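Local coordinates for protein glutathione S-transferase (Bombyx mori, PDB 5ZFG) that metabolises the insecticide diazinon and probably transfers glutathione to electrophilic substrates, at residues B[4-9]-B[43-48]; B[24-29]-B[76-81]; B[70-75]-B[97-102]; B[127-132]-B[173-178]; B[165-170]-B[184-189]. One frame throughout, in Å; residues are numbered along the deposited sequence. Where two conformers were deposited one is given.

Interaction 1. Residues B[4-9]-B[43-48]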
# COMPACT_ATOMS: atom_id res chain seq x y z
N LYS B 4 2.00 11.27 -19.16
CA LYS B 4 1.27 12.38 -18.56
C LYS B 4 0.98 12.08 -17.10
O LYS B 4 0.46 11.01 -16.77
CB LYS B 4 -0.04 12.63 -19.31
CG LYS B 4 0.17 13.04 -20.79
CD LYS B 4 -1.16 13.41 -21.43
CE LYS B 4 -1.05 13.44 -22.95
NZ LYS B 4 -2.28 14.05 -23.53
N LEU B 5 1.29 13.04 -16.23
CA LEU B 5 1.01 12.92 -14.80
C LEU B 5 0.02 13.99 -14.37
O LEU B 5 0.32 15.19 -14.45
CB LEU B 5 2.28 13.03 -13.96
CG LEU B 5 2.05 12.89 -12.46
CD1 LEU B 5 1.71 11.44 -12.12
CD2 LEU B 5 3.29 13.34 -11.69
N TYR B 6 -1.13 13.56 -13.86
CA TYR B 6 -2.11 14.46 -13.25
C TYR B 6 -1.82 14.55 -11.76
O TYR B 6 -1.90 13.55 -11.04
CB TYR B 6 -3.52 13.95 -13.53
CG TYR B 6 -3.84 13.97 -15.01
CD1 TYR B 6 -4.56 15.02 -15.57
CD2 TYR B 6 -3.39 12.96 -15.86
CE1 TYR B 6 -4.83 15.06 -16.92
CE2 TYR B 6 -3.66 12.99 -17.23
CZ TYR B 6 -4.39 14.04 -17.75
OH TYR B 6 -4.67 14.09 -19.11
N ALA B 7 -1.46 15.75 -11.29
CA ALA B 7 -0.89 15.93 -9.96
C ALA B 7 -1.43 17.21 -9.34
O ALA B 7 -2.03 18.04 -10.03
CB ALA B 7 0.65 15.97 -10.02
N VAL B 8 -1.19 17.39 -8.03
CA VAL B 8 -1.52 18.63 -7.34
C VAL B 8 -0.27 19.16 -6.66
O VAL B 8 0.54 18.39 -6.13
CB VAL B 8 -2.70 18.43 -6.35
CG1 VAL B 8 -2.28 17.62 -5.11
CG2 VAL B 8 -3.29 19.77 -5.95
N SER B 9 -0.12 20.49 -6.67
CA SER B 9 1.13 21.16 -6.31
C SER B 9 1.52 21.00 -4.85
O SER B 9 2.71 21.18 -4.52
CB SER B 9 1.02 22.65 -6.63
OG SER B 9 0.00 23.24 -5.83
N SER B 43 -16.37 13.36 -14.39
CA SER B 43 -16.41 12.05 -15.03
C SER B 43 -15.22 11.84 -15.96
O SER B 43 -14.73 10.71 -16.09
CB SER B 43 -17.72 11.85 -15.80
OG SER B 43 -17.74 12.63 -16.98
N ASP B 44 -14.74 12.90 -16.63
CA ASP B 44 -13.55 12.75 -17.46
C ASP B 44 -12.35 12.31 -16.63
O ASP B 44 -11.59 11.43 -17.05
CB ASP B 44 -13.23 14.06 -18.19
CG ASP B 44 -13.87 14.15 -19.57
OD1 ASP B 44 -14.41 13.13 -20.06
OD2 ASP B 44 -13.83 15.25 -20.17
N TYR B 45 -12.17 12.91 -15.45
CA TYR B 45 -11.08 12.47 -14.58
C TYR B 45 -11.30 11.04 -14.10
O TYR B 45 -10.35 10.25 -14.03
CB TYR B 45 -10.92 13.41 -13.39
CG TYR B 45 -9.65 13.17 -12.59
CD1 TYR B 45 -8.47 13.83 -12.90
CD2 TYR B 45 -9.63 12.27 -11.53
CE1 TYR B 45 -7.30 13.60 -12.18
CE2 TYR B 45 -8.47 12.04 -10.80
CZ TYR B 45 -7.31 12.71 -11.13
OH TYR B 45 -6.16 12.49 -10.40
N ALA B 46 -12.55 10.69 -13.79
CA ALA B 46 -12.85 9.34 -13.36
C ALA B 46 -12.63 8.30 -14.46
O ALA B 46 -12.41 7.13 -14.15
CB ALA B 46 -14.29 9.26 -12.83
N LEU B 47 -12.67 8.70 -15.74
CA LEU B 47 -12.25 7.79 -16.80
C LEU B 47 -10.83 7.30 -16.58
O LEU B 47 -10.49 6.16 -16.93
CB LEU B 47 -12.32 8.48 -18.17
CG LEU B 47 -13.64 8.52 -18.92
CD1 LEU B 47 -13.45 9.35 -20.19
CD2 LEU B 47 -14.11 7.11 -19.26
N MET B 48 -9.98 8.14 -16.01
CA MET B 48 -8.60 7.77 -15.72
C MET B 48 -8.46 7.12 -14.35
O MET B 48 -7.76 6.11 -14.21
CB MET B 48 -7.70 9.00 -15.80
CG MET B 48 -7.58 9.61 -17.19
SD MET B 48 -6.34 10.92 -17.24
CE MET B 48 -7.09 12.14 -16.15
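The terminal methyl of Met48 sits squarely over the ring of Tyr6. Met48 CE lies 3.5 Å from the centroid of the Tyr6 ring and just 6° off its normal, a CH-pi contact. The sulfur stands toward the rim, 32° off that normal, and Met48 SD comes to 3.4 Å from Tyr6 CE2, which makes this a Met-aromatic contact as well. A bend at the end of the Met48 chain (chi3 -65°) brings the methyl over the ring centre, and the two side chains cross at about a right angle. The flank toward Tyr45 is looser: Tyr45 CE1 stops 4.0 Å from Tyr6 CB, while the Tyr45 hydroxyl is hydrogen-bonded to the carbonyl of Glu53. Farther out, the helix side bearing Asp44 and Leu47 faces solvent. Replacing Tyr6 by an alanine would probably leave the Met48 methyl and sulfur without the flat surface they rest on and open a gap between strand and helix. Strand 3-7 pairs with strands 29-32 and 56-59; Leu5 packs against helix 12-23, whereas Tyr6 meets helix 43-48, the layered build of the thioredoxin-like N-terminal domain of glutathione transferases.

Interaction 2. Residues B[24-29]-B[76-81]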
# COMPACT_ATOMS: atom_id res chain seq x y z
N LEU B 24 14.84 9.42 -12.27
CA LEU B 24 15.03 8.39 -13.29
C LEU B 24 15.22 8.98 -14.68
O LEU B 24 15.47 8.22 -15.62
CB LEU B 24 13.84 7.44 -13.30
CG LEU B 24 13.76 6.54 -12.06
CD1 LEU B 24 12.55 5.63 -12.16
CD2 LEU B 24 15.03 5.73 -11.93
N GLU B 25 15.11 10.30 -14.81
CA GLU B 25 15.23 10.98 -16.10
C GLU B 25 14.20 10.48 -17.11
O GLU B 25 14.49 10.33 -18.29
CB GLU B 25 16.66 10.84 -16.66
CG GLU B 25 17.73 11.08 -15.61
CD GLU B 25 19.11 11.20 -16.23
OE1 GLU B 25 19.82 10.18 -16.32
OE2 GLU B 25 19.48 12.32 -16.63
N VAL B 26 12.99 10.22 -16.64
CA VAL B 26 11.88 9.82 -17.50
C VAL B 26 11.10 11.09 -17.85
O VAL B 26 10.58 11.75 -16.93
CB VAL B 26 10.98 8.78 -16.83
CG1 VAL B 26 9.78 8.49 -17.71
CG2 VAL B 26 11.75 7.48 -16.56
N PRO B 27 11.03 11.49 -19.12
CA PRO B 27 10.34 12.73 -19.46
C PRO B 27 8.83 12.58 -19.33
O PRO B 27 8.27 11.52 -19.63
CB PRO B 27 10.75 12.99 -20.92
CG PRO B 27 11.99 12.15 -21.11
CD PRO B 27 11.73 10.92 -20.29
N PHE B 28 8.16 13.64 -18.89
CA PHE B 28 6.71 13.59 -18.73
C PHE B 28 6.13 14.98 -18.84
O PHE B 28 6.82 15.99 -18.65
CB PHE B 28 6.31 12.96 -17.39
CG PHE B 28 6.68 13.79 -16.19
CD1 PHE B 28 5.72 14.56 -15.53
CD2 PHE B 28 7.98 13.80 -15.72
CE1 PHE B 28 6.06 15.31 -14.43
CE2 PHE B 28 8.33 14.56 -14.62
CZ PHE B 28 7.36 15.32 -13.97
N GLU B 29 4.83 15.03 -19.15
CA GLU B 29 4.04 16.25 -19.11
C GLU B 29 3.28 16.30 -17.79
O GLU B 29 2.65 15.31 -17.40
CB GLU B 29 3.06 16.31 -20.28
CG GLU B 29 2.05 17.46 -20.18
CD GLU B 29 1.12 17.55 -21.39
OE1 GLU B 29 1.62 17.47 -22.53
OE2 GLU B 29 -0.10 17.71 -21.19
N ASP B 76 9.91 -0.35 -12.82
CA ASP B 76 9.82 -1.64 -13.51
C ASP B 76 9.83 -1.48 -15.02
O ASP B 76 10.43 -2.28 -15.74
CB ASP B 76 8.55 -2.39 -13.11
CG ASP B 76 8.56 -2.87 -11.66
OD1 ASP B 76 9.64 -2.93 -11.04
OD2 ASP B 76 7.46 -3.21 -11.15
N LYS B 77 9.14 -0.46 -15.53
CA LYS B 77 8.98 -0.31 -16.97
C LYS B 77 10.19 0.38 -17.60
O LYS B 77 10.71 -0.07 -18.63
CB LYS B 77 7.70 0.46 -17.28
CG LYS B 77 7.52 0.83 -18.74
CD LYS B 77 7.12 -0.38 -19.57
CE LYS B 77 6.62 0.05 -20.94
NZ LYS B 77 6.81 -1.02 -21.95
N TYR B 78 10.65 1.48 -17.01
CA TYR B 78 11.66 2.29 -17.69
C TYR B 78 13.07 2.17 -17.14
O TYR B 78 14.02 2.48 -17.87
CB TYR B 78 11.24 3.76 -17.68
CG TYR B 78 10.00 3.91 -18.50
CD1 TYR B 78 10.02 3.62 -19.87
CD2 TYR B 78 8.80 4.26 -17.91
CE1 TYR B 78 8.88 3.71 -20.62
CE2 TYR B 78 7.66 4.36 -18.66
CZ TYR B 78 7.70 4.08 -20.02
OH TYR B 78 6.56 4.17 -20.77
N ARG B 79 13.27 1.74 -15.90
CA ARG B 79 14.63 1.58 -15.37
C ARG B 79 14.73 0.32 -14.51
O ARG B 79 15.07 0.38 -13.33
CB ARG B 79 15.05 2.81 -14.56
CG ARG B 79 15.12 4.12 -15.34
CD ARG B 79 16.38 4.22 -16.19
NE ARG B 79 17.60 4.15 -15.39
CZ ARG B 79 18.28 5.20 -14.95
NH1 ARG B 79 19.38 5.01 -14.23
NH2 ARG B 79 17.87 6.44 -15.21
N PRO B 80 14.46 -0.86 -15.10
CA PRO B 80 14.40 -2.09 -14.27
C PRO B 80 15.70 -2.42 -13.57
O PRO B 80 15.68 -3.02 -12.50
CB PRO B 80 14.01 -3.18 -15.27
CG PRO B 80 14.34 -2.62 -16.61
CD PRO B 80 14.11 -1.14 -16.50
N GLY B 81 16.84 -2.03 -14.13
CA GLY B 81 18.08 -2.27 -13.44
C GLY B 81 18.51 -1.21 -12.46
O GLY B 81 19.61 -1.31 -11.92
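The guanidinium of Arg79 carries CD2 of Leu24 over one face, with the carboxylate of Glu25 approaching it obliquely. The Tyr78 ring meets Val26 CG1 obliquely as well, and the ring of Phe28 has the carbonyl oxygen of Val26 at its edge, in plane. Leu24 and Arg79 lie side by side, pointing opposite ways, with Leu24 CD2 3.8 Å from Arg79 CG. Two successive bends in the arginine (chi2 -77°, chi3 -60°) curl its end back toward the loop, where Arg79 NH2 gives a weak, strongly bent hydrogen bond to Leu24 O (3.0 Å, 130° at the hydrogen). Glu25 OE1 stays 4.4 Å from Arg79 NH2, beyond a salt bridge, so the opposite charges probably add only a mild attraction. Deeper in, Val26 CG2 touches Tyr78 CB at 3.9 Å, and the hydroxyl of Tyr78 is hydrogen-bonded to Asp59. Glu25, with positive phi, ends its helix in a Schellman motif. The contact thus joins the C-terminal ends of helices 12-23 and 67-78. Leu24 also packs on Ile74 and Cys75, and Val26 on Leu3 and Leu21, before the loop enters strand 29-32 and completes a beta-alpha-beta crossover from strand 3-7.

Interaction 3. Residues B[70-75]-B[97-102]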
# COMPACT_ATOMS: atom_id res chain seq x y z
N ILE B 70 2.35 3.61 -8.92
CA ILE B 70 2.97 4.41 -9.98
C ILE B 70 4.49 4.42 -9.82
O ILE B 70 5.23 4.22 -10.80
CB ILE B 70 2.41 5.85 -9.99
CG1 ILE B 70 0.91 5.85 -10.31
CG2 ILE B 70 3.18 6.70 -11.04
CD1 ILE B 70 0.25 7.22 -10.09
N LEU B 71 4.97 4.60 -8.58
CA LEU B 71 6.41 4.56 -8.33
C LEU B 71 7.02 3.23 -8.77
O LEU B 71 8.07 3.19 -9.43
CB LEU B 71 6.70 4.81 -6.84
CG LEU B 71 6.41 6.21 -6.28
CD1 LEU B 71 6.58 6.24 -4.78
CD2 LEU B 71 7.34 7.21 -6.95
N GLN B 72 6.37 2.13 -8.40
CA GLN B 72 6.88 0.81 -8.78
C GLN B 72 6.88 0.62 -10.30
O GLN B 72 7.83 0.06 -10.87
CB GLN B 72 6.05 -0.26 -8.07
CG GLN B 72 6.27 -0.21 -6.55
CD GLN B 72 5.16 -0.88 -5.75
OE1 GLN B 72 4.01 -0.89 -6.16
NE2 GLN B 72 5.52 -1.43 -4.59
N TYR B 73 5.84 1.12 -10.97
CA TYR B 73 5.69 0.91 -12.40
C TYR B 73 6.74 1.70 -13.19
O TYR B 73 7.34 1.17 -14.12
CB TYR B 73 4.29 1.31 -12.84
CG TYR B 73 4.10 1.44 -14.35
CD1 TYR B 73 4.09 0.31 -15.15
CD2 TYR B 73 3.95 2.67 -14.94
CE1 TYR B 73 3.92 0.40 -16.52
CE2 TYR B 73 3.79 2.79 -16.32
CZ TYR B 73 3.77 1.64 -17.10
OH TYR B 73 3.59 1.73 -18.46
N ILE B 74 6.98 2.95 -12.80
CA ILE B 74 7.96 3.76 -13.51
C ILE B 74 9.33 3.09 -13.48
O ILE B 74 10.06 3.05 -14.49
CB ILE B 74 8.00 5.19 -12.92
CG1 ILE B 74 6.72 5.94 -13.28
CG2 ILE B 74 9.24 5.93 -13.40
CD1 ILE B 74 6.12 5.55 -14.59
N CYS B 75 9.69 2.50 -12.33
CA CYS B 75 10.97 1.78 -12.23
C CYS B 75 10.95 0.48 -13.02
O CYS B 75 11.86 0.22 -13.81
CB CYS B 75 11.30 1.51 -10.76
SG CYS B 75 11.53 2.98 -9.76
N HIS B 97 7.98 -2.70 1.70
CA HIS B 97 7.47 -2.50 3.06
C HIS B 97 7.39 -1.02 3.41
O HIS B 97 6.38 -0.54 3.93
CB HIS B 97 8.35 -3.19 4.09
CG HIS B 97 7.95 -2.82 5.47
ND1 HIS B 97 8.42 -1.68 6.10
CD2 HIS B 97 7.00 -3.33 6.29
CE1 HIS B 97 7.81 -1.54 7.26
NE2 HIS B 97 6.95 -2.54 7.40
N ARG B 98 8.48 -0.29 3.14
CA ARG B 98 8.50 1.12 3.51
C ARG B 98 7.43 1.91 2.75
O ARG B 98 6.85 2.85 3.29
CB ARG B 98 9.90 1.70 3.27
CG ARG B 98 11.04 1.07 4.11
CD ARG B 98 10.87 1.26 5.62
NE ARG B 98 12.08 0.80 6.30
CZ ARG B 98 12.30 -0.45 6.69
NH1 ARG B 98 11.38 -1.39 6.50
NH2 ARG B 98 13.44 -0.76 7.28
N LEU B 99 7.13 1.51 1.51
CA LEU B 99 6.03 2.13 0.77
C LEU B 99 4.69 1.86 1.46
O LEU B 99 3.89 2.78 1.66
CB LEU B 99 6.00 1.60 -0.67
CG LEU B 99 7.13 2.08 -1.60
CD1 LEU B 99 7.07 1.35 -2.96
CD2 LEU B 99 7.07 3.62 -1.82
N CYS B 100 4.45 0.61 1.84
CA CYS B 100 3.21 0.26 2.54
C CYS B 100 3.11 0.98 3.88
O CYS B 100 2.04 1.46 4.26
CB CYS B 100 3.14 -1.26 2.76
SG CYS B 100 2.87 -2.22 1.25
N PHE B 101 4.24 1.04 4.61
CA PHE B 101 4.28 1.68 5.92
C PHE B 101 3.94 3.16 5.82
O PHE B 101 3.21 3.70 6.65
CB PHE B 101 5.68 1.47 6.53
CG PHE B 101 5.99 2.38 7.73
CD1 PHE B 101 5.28 2.27 8.90
CD2 PHE B 101 7.03 3.31 7.66
CE1 PHE B 101 5.56 3.09 10.00
CE2 PHE B 101 7.32 4.14 8.76
CZ PHE B 101 6.58 4.02 9.93
N ASN B 102 4.43 3.83 4.77
CA ASN B 102 4.03 5.23 4.59
C ASN B 102 2.54 5.35 4.33
O ASN B 102 1.87 6.22 4.92
CB ASN B 102 4.80 5.89 3.44
CG ASN B 102 4.51 7.36 3.38
OD1 ASN B 102 4.97 8.12 4.22
ND2 ASN B 102 3.71 7.78 2.39
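Leu71 and Leu99 mark the closest backbone approach of helices 70-75 and 97-102, their CA atoms 9.4 Å apart, so side chains alone bridge the gap. Leu99 does most of this with its two methyls. Its CD2 meets a methyl of Leu71, with Leu99 CD2 4.0 Å from Leu71 CD1, while the other branch turns to Gln72, where Leu99 CD1 lies 3.6 Å from Gln72 NE2 and 4.0 Å from Gln72 CG. The glutamine chain is extended beyond CG (chi2 160°) and runs alongside Leu99 in the opposite direction, presenting both its aliphatic part and its amide nitrogen to the methyl. Gln72 NE2 has a weak hydrogen bond to Asn96, one turn before Cys100. Pro162 of helix 160-172 touches both Leu71 and Leu99, and an ethanediol molecule lies about 4 Å from the side chain of Leu99. The contact joins the thioredoxin-like N-terminal domain to the all-helical C-terminal domain of the glutathione transferase fold, near the subunit interface: His97 is hydrogen-bonded to Gln51 of the second subunit. Between these two segments the fit depends on shape and dispersion, methyl against methyl and methyl against the amide nitrogen, with no polar pair between them.

Interaction 4. Residues B[127-132]-B[173-178]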
# COMPACT_ATOMS: atom_id res chain seq x y z
N LEU B 127 -4.14 12.95 21.37
CA LEU B 127 -3.94 11.61 20.82
C LEU B 127 -3.32 11.68 19.43
O LEU B 127 -2.46 10.86 19.08
CB LEU B 127 -5.25 10.84 20.80
CG LEU B 127 -5.13 9.42 20.22
CD1 LEU B 127 -4.11 8.60 21.01
CD2 LEU B 127 -6.48 8.72 20.18
N GLY B 128 -3.72 12.68 18.63
CA GLY B 128 -3.11 12.84 17.32
C GLY B 128 -1.63 13.18 17.41
O GLY B 128 -0.81 12.68 16.64
N LEU B 129 -1.27 14.02 18.39
CA LEU B 129 0.13 14.32 18.63
C LEU B 129 0.89 13.08 19.07
O LEU B 129 2.03 12.84 18.62
CB LEU B 129 0.24 15.42 19.69
CG LEU B 129 1.65 15.74 20.20
CD1 LEU B 129 2.51 16.21 19.03
CD2 LEU B 129 1.60 16.81 21.30
N LYS B 130 0.28 12.27 19.94
CA LYS B 130 0.92 11.03 20.35
C LYS B 130 1.16 10.11 19.16
O LYS B 130 2.21 9.46 19.05
CB LYS B 130 0.07 10.32 21.41
CG LYS B 130 0.70 9.04 21.93
CD LYS B 130 2.00 9.33 22.67
CE LYS B 130 1.89 8.92 24.12
NZ LYS B 130 3.19 8.93 24.86
N LYS B 131 0.20 10.06 18.25
CA LYS B 131 0.32 9.16 17.11
C LYS B 131 1.39 9.64 16.13
O LYS B 131 2.05 8.82 15.49
CB LYS B 131 -1.04 9.00 16.43
CG LYS B 131 -2.01 8.09 17.23
CD LYS B 131 -3.38 8.02 16.59
CE LYS B 131 -4.37 7.25 17.45
NZ LYS B 131 -4.29 5.78 17.28
N VAL B 132 1.60 10.96 16.03
CA VAL B 132 2.75 11.46 15.27
C VAL B 132 4.04 10.93 15.87
O VAL B 132 4.92 10.42 15.16
CB VAL B 132 2.76 13.00 15.24
CG1 VAL B 132 4.07 13.49 14.65
CG2 VAL B 132 1.57 13.54 14.45
N ILE B 173 4.92 22.82 9.46
CA ILE B 173 4.23 23.39 10.61
C ILE B 173 5.20 23.66 11.77
O ILE B 173 4.75 23.90 12.90
CB ILE B 173 3.07 22.49 11.07
CG1 ILE B 173 3.57 21.15 11.62
CG2 ILE B 173 2.08 22.27 9.94
CD1 ILE B 173 2.64 20.56 12.67
N ASP B 174 6.51 23.65 11.50
CA ASP B 174 7.54 23.92 12.50
C ASP B 174 7.51 22.91 13.64
O ASP B 174 7.82 23.24 14.79
CB ASP B 174 7.44 25.35 13.04
CG ASP B 174 8.72 25.82 13.70
OD1 ASP B 174 9.80 25.67 13.09
OD2 ASP B 174 8.65 26.35 14.83
N PHE B 175 7.14 21.67 13.32
CA PHE B 175 7.16 20.57 14.28
C PHE B 175 8.60 20.14 14.50
O PHE B 175 9.29 19.75 13.56
CB PHE B 175 6.32 19.41 13.73
CG PHE B 175 6.02 18.33 14.73
CD1 PHE B 175 7.02 17.45 15.15
CD2 PHE B 175 4.73 18.16 15.22
CE1 PHE B 175 6.74 16.44 16.06
CE2 PHE B 175 4.44 17.16 16.13
CZ PHE B 175 5.45 16.29 16.55
N ASP B 176 9.06 20.21 15.75
CA ASP B 176 10.43 19.79 16.06
C ASP B 176 10.48 18.27 16.19
O ASP B 176 9.83 17.69 17.07
CB ASP B 176 10.91 20.45 17.35
CG ASP B 176 12.24 19.90 17.85
OD1 ASP B 176 13.09 19.47 17.04
OD2 ASP B 176 12.44 19.90 19.08
N PHE B 177 11.24 17.62 15.31
CA PHE B 177 11.44 16.18 15.38
C PHE B 177 12.93 15.85 15.50
O PHE B 177 13.35 14.74 15.17
CB PHE B 177 10.79 15.45 14.20
CG PHE B 177 11.16 15.97 12.82
CD1 PHE B 177 12.16 15.35 12.08
CD2 PHE B 177 10.46 17.02 12.23
CE1 PHE B 177 12.50 15.80 10.79
CE2 PHE B 177 10.78 17.47 10.95
CZ PHE B 177 11.79 16.87 10.22
N SER B 178 13.72 16.80 16.01
CA SER B 178 15.17 16.60 16.07
C SER B 178 15.57 15.53 17.08
O SER B 178 16.66 14.95 16.95
CB SER B 178 15.88 17.92 16.40
OG SER B 178 15.41 18.46 17.62
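Phe175, whose N-H belongs to the Schellman motif that ends helix 160-172, reaches across to Leu129 and Val132 on helix 126-146. Leu129 CD1 meets the ring at its edge, near the plane, 3.6 Å from Phe175 CE2. Val132 comes obliquely instead, its CG1 3.7 Å from Phe175 CZ, so both residues touch the far end of the ring. The phenylalanine gets there because its ring carbon CG stands opposite the main-chain nitrogen (chi1 -168°), which throws the ring out from the loop toward the helix. Leu170 packs on Phe175 and Val132 alike, the His133 ring meets the phenylalanine at about 45°, and Tyr113 of helix 89-114 touches Leu129 and Val132. A serine in place of Phe175 would probably leave the methyls of Leu129 and Val132 without their partner and open a gap between loop and helix within the C-terminal helical domain. Behind the ring, positive phi at Asp174 turns the chain, and Phe175 N bonds back to Leu170 O. Farther on comes an Asx turn: Asp176 OD1 accepts from Ser178 N at 2.9 Å, 46° out of the carboxylate plane, and from Ser178 OG at 2.6 Å through its syn lone pair.

Interaction 5. Residues B[165-170]-B[184-189]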
# COMPACT_ATOMS: atom_id res chain seq x y z
N ASN B 165 8.40 13.24 1.91
CA ASN B 165 7.32 14.20 1.76
C ASN B 165 6.32 14.14 2.92
O ASN B 165 5.69 15.16 3.24
CB ASN B 165 6.66 13.98 0.41
CG ASN B 165 7.57 14.40 -0.72
OD1 ASN B 165 8.06 15.54 -0.72
ND2 ASN B 165 7.83 13.51 -1.66
N SER B 166 6.15 12.99 3.57
CA SER B 166 5.39 12.98 4.82
C SER B 166 6.11 13.81 5.88
O SER B 166 5.49 14.65 6.56
CB SER B 166 5.20 11.54 5.30
OG SER B 166 4.41 10.78 4.38
N THR B 167 7.42 13.61 6.03
CA THR B 167 8.20 14.33 7.03
C THR B 167 8.26 15.82 6.72
O THR B 167 8.28 16.65 7.64
CB THR B 167 9.62 13.75 7.09
OG1 THR B 167 9.54 12.31 7.26
CG2 THR B 167 10.41 14.36 8.25
N MET B 168 8.25 16.17 5.44
CA MET B 168 8.24 17.57 5.03
C MET B 168 7.04 18.31 5.62
O MET B 168 7.15 19.49 5.96
CB MET B 168 8.26 17.66 3.50
CG MET B 168 8.02 19.09 2.95
SD MET B 168 6.28 19.52 2.80
CE MET B 168 5.88 18.51 1.35
N THR B 169 5.89 17.62 5.79
CA THR B 169 4.73 18.32 6.33
C THR B 169 4.91 18.63 7.82
O THR B 169 4.27 19.57 8.31
CB THR B 169 3.44 17.52 6.14
OG1 THR B 169 3.45 16.37 6.99
CG2 THR B 169 3.26 17.10 4.67
N LEU B 170 5.75 17.88 8.53
CA LEU B 170 6.10 18.28 9.89
C LEU B 170 6.93 19.55 9.87
O LEU B 170 6.67 20.49 10.64
CB LEU B 170 6.85 17.15 10.60
CG LEU B 170 5.99 15.90 10.85
CD1 LEU B 170 6.87 14.70 11.20
CD2 LEU B 170 4.95 16.14 11.95
N HIS B 184 16.12 12.84 11.58
CA HIS B 184 16.58 14.21 11.34
C HIS B 184 17.79 14.23 10.42
O HIS B 184 17.85 15.03 9.47
CB HIS B 184 16.89 14.89 12.68
CG HIS B 184 17.13 16.37 12.56
ND1 HIS B 184 18.38 16.90 12.34
CD2 HIS B 184 16.28 17.42 12.63
CE1 HIS B 184 18.29 18.22 12.28
NE2 HIS B 184 17.02 18.56 12.44
N LYS B 185 18.76 13.34 10.65
CA LYS B 185 19.93 13.26 9.78
C LYS B 185 19.56 12.83 8.37
O LYS B 185 19.99 13.44 7.39
CB LYS B 185 20.96 12.31 10.39
CG LYS B 185 22.23 12.14 9.59
CD LYS B 185 22.94 13.46 9.35
CE LYS B 185 24.37 13.22 8.85
NZ LYS B 185 24.74 11.77 8.89
N TRP B 186 18.75 11.77 8.25
CA TRP B 186 18.33 11.28 6.93
C TRP B 186 17.61 12.36 6.14
O TRP B 186 17.90 12.59 4.96
CB TRP B 186 17.44 10.04 7.13
CG TRP B 186 16.45 9.74 6.03
CD1 TRP B 186 16.70 9.09 4.86
CD2 TRP B 186 15.05 10.03 6.04
NE1 TRP B 186 15.54 8.97 4.13
CE2 TRP B 186 14.51 9.54 4.83
CE3 TRP B 186 14.19 10.66 6.95
CZ2 TRP B 186 13.16 9.65 4.51
CZ3 TRP B 186 12.86 10.78 6.63
CH2 TRP B 186 12.35 10.28 5.41
N TYR B 187 16.65 13.03 6.79
CA TYR B 187 15.86 14.06 6.13
C TYR B 187 16.73 15.22 5.66
O TYR B 187 16.63 15.67 4.51
CB TYR B 187 14.78 14.54 7.11
CG TYR B 187 13.85 15.62 6.63
CD1 TYR B 187 12.80 15.34 5.75
CD2 TYR B 187 13.99 16.91 7.10
CE1 TYR B 187 11.92 16.35 5.35
CE2 TYR B 187 13.14 17.91 6.70
CZ TYR B 187 12.12 17.64 5.83
OH TYR B 187 11.28 18.66 5.47
N ASN B 188 17.64 15.68 6.52
CA ASN B 188 18.48 16.81 6.14
C ASN B 188 19.58 16.40 5.17
O ASN B 188 19.94 17.19 4.29
CB ASN B 188 19.06 17.47 7.38
CG ASN B 188 18.03 18.34 8.08
OD1 ASN B 188 17.69 19.42 7.60
ND2 ASN B 188 17.50 17.86 9.20
N ASP B 189 20.13 15.19 5.29
CA ASP B 189 21.08 14.70 4.29
C ASP B 189 20.44 14.63 2.90
O ASP B 189 21.12 14.83 1.89
CB ASP B 189 21.62 13.32 4.67
CG ASP B 189 22.68 13.38 5.76
OD1 ASP B 189 23.05 14.48 6.22
OD2 ASP B 189 23.14 12.29 6.16
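Thr167 and Tyr187 lie at the crossing of two helices of the C-terminal domain, 160-172 and 181-193, whose short segments run at 101° to each other with axes 11.0 Å apart. The threonine methyl sits over the tyrosine face, offset toward its rim: Thr167 CG2 is 4.0 Å from the centroid of the Tyr187 ring, a CH-pi contact. The ring runs on past the helix backbone, bringing Tyr187 OH to 3.3 Å from Met168 CA; its hydrogen bond is to Glu171, one turn farther along. With its OG1 beside its own backbone nitrogen (chi1 -52°), Thr167 turns that oxygen to the in-plane edge of Trp186, 3.7 Å from Trp186 CZ3. The same oxygen is hydrogen-bonded to Tyr106 and to the carbonyl of Leu163. Trp186 in turn gives its indole N-H to Asp160, at the start of helix 160-172. Phe177, from the loop that joins these two helices of the all-helical domain, meets the Tyr187 ring edge-to-face and packs on Thr167. On helix 181-193 itself, His184 O takes Asn188 N and Asn188 ND2 from opposite faces of its carbonyl plane, with Asn188 ND2 2.9 Å from His184 O.

In the fold
Interactions 1 and 2 belong to the thioredoxin-like domain and meet where Leu5 N lies 2.9 Å from Glu29 O, a probable hydrogen bond between neighbouring strands. Interaction 2 shares helix 67-78 with interaction 3: Leu24 CD1 is 3.5 Å from Ile74 CG2. From there 97-102 carries the contacts into the helical domain, where interactions 4 and 5, with centres about 13 Å apart, join through Phe177 CZ, 3.5 Å from Thr167 CG2. The ends of the series are far apart, with about 35 Å between the centres of interactions 2 and 4. An ethanediol, probably from the crystallisation liquor, lies about 4 Å from the Leu99 side chain in interaction 3; interactions 1, 2 and 3 all reach the second subunit.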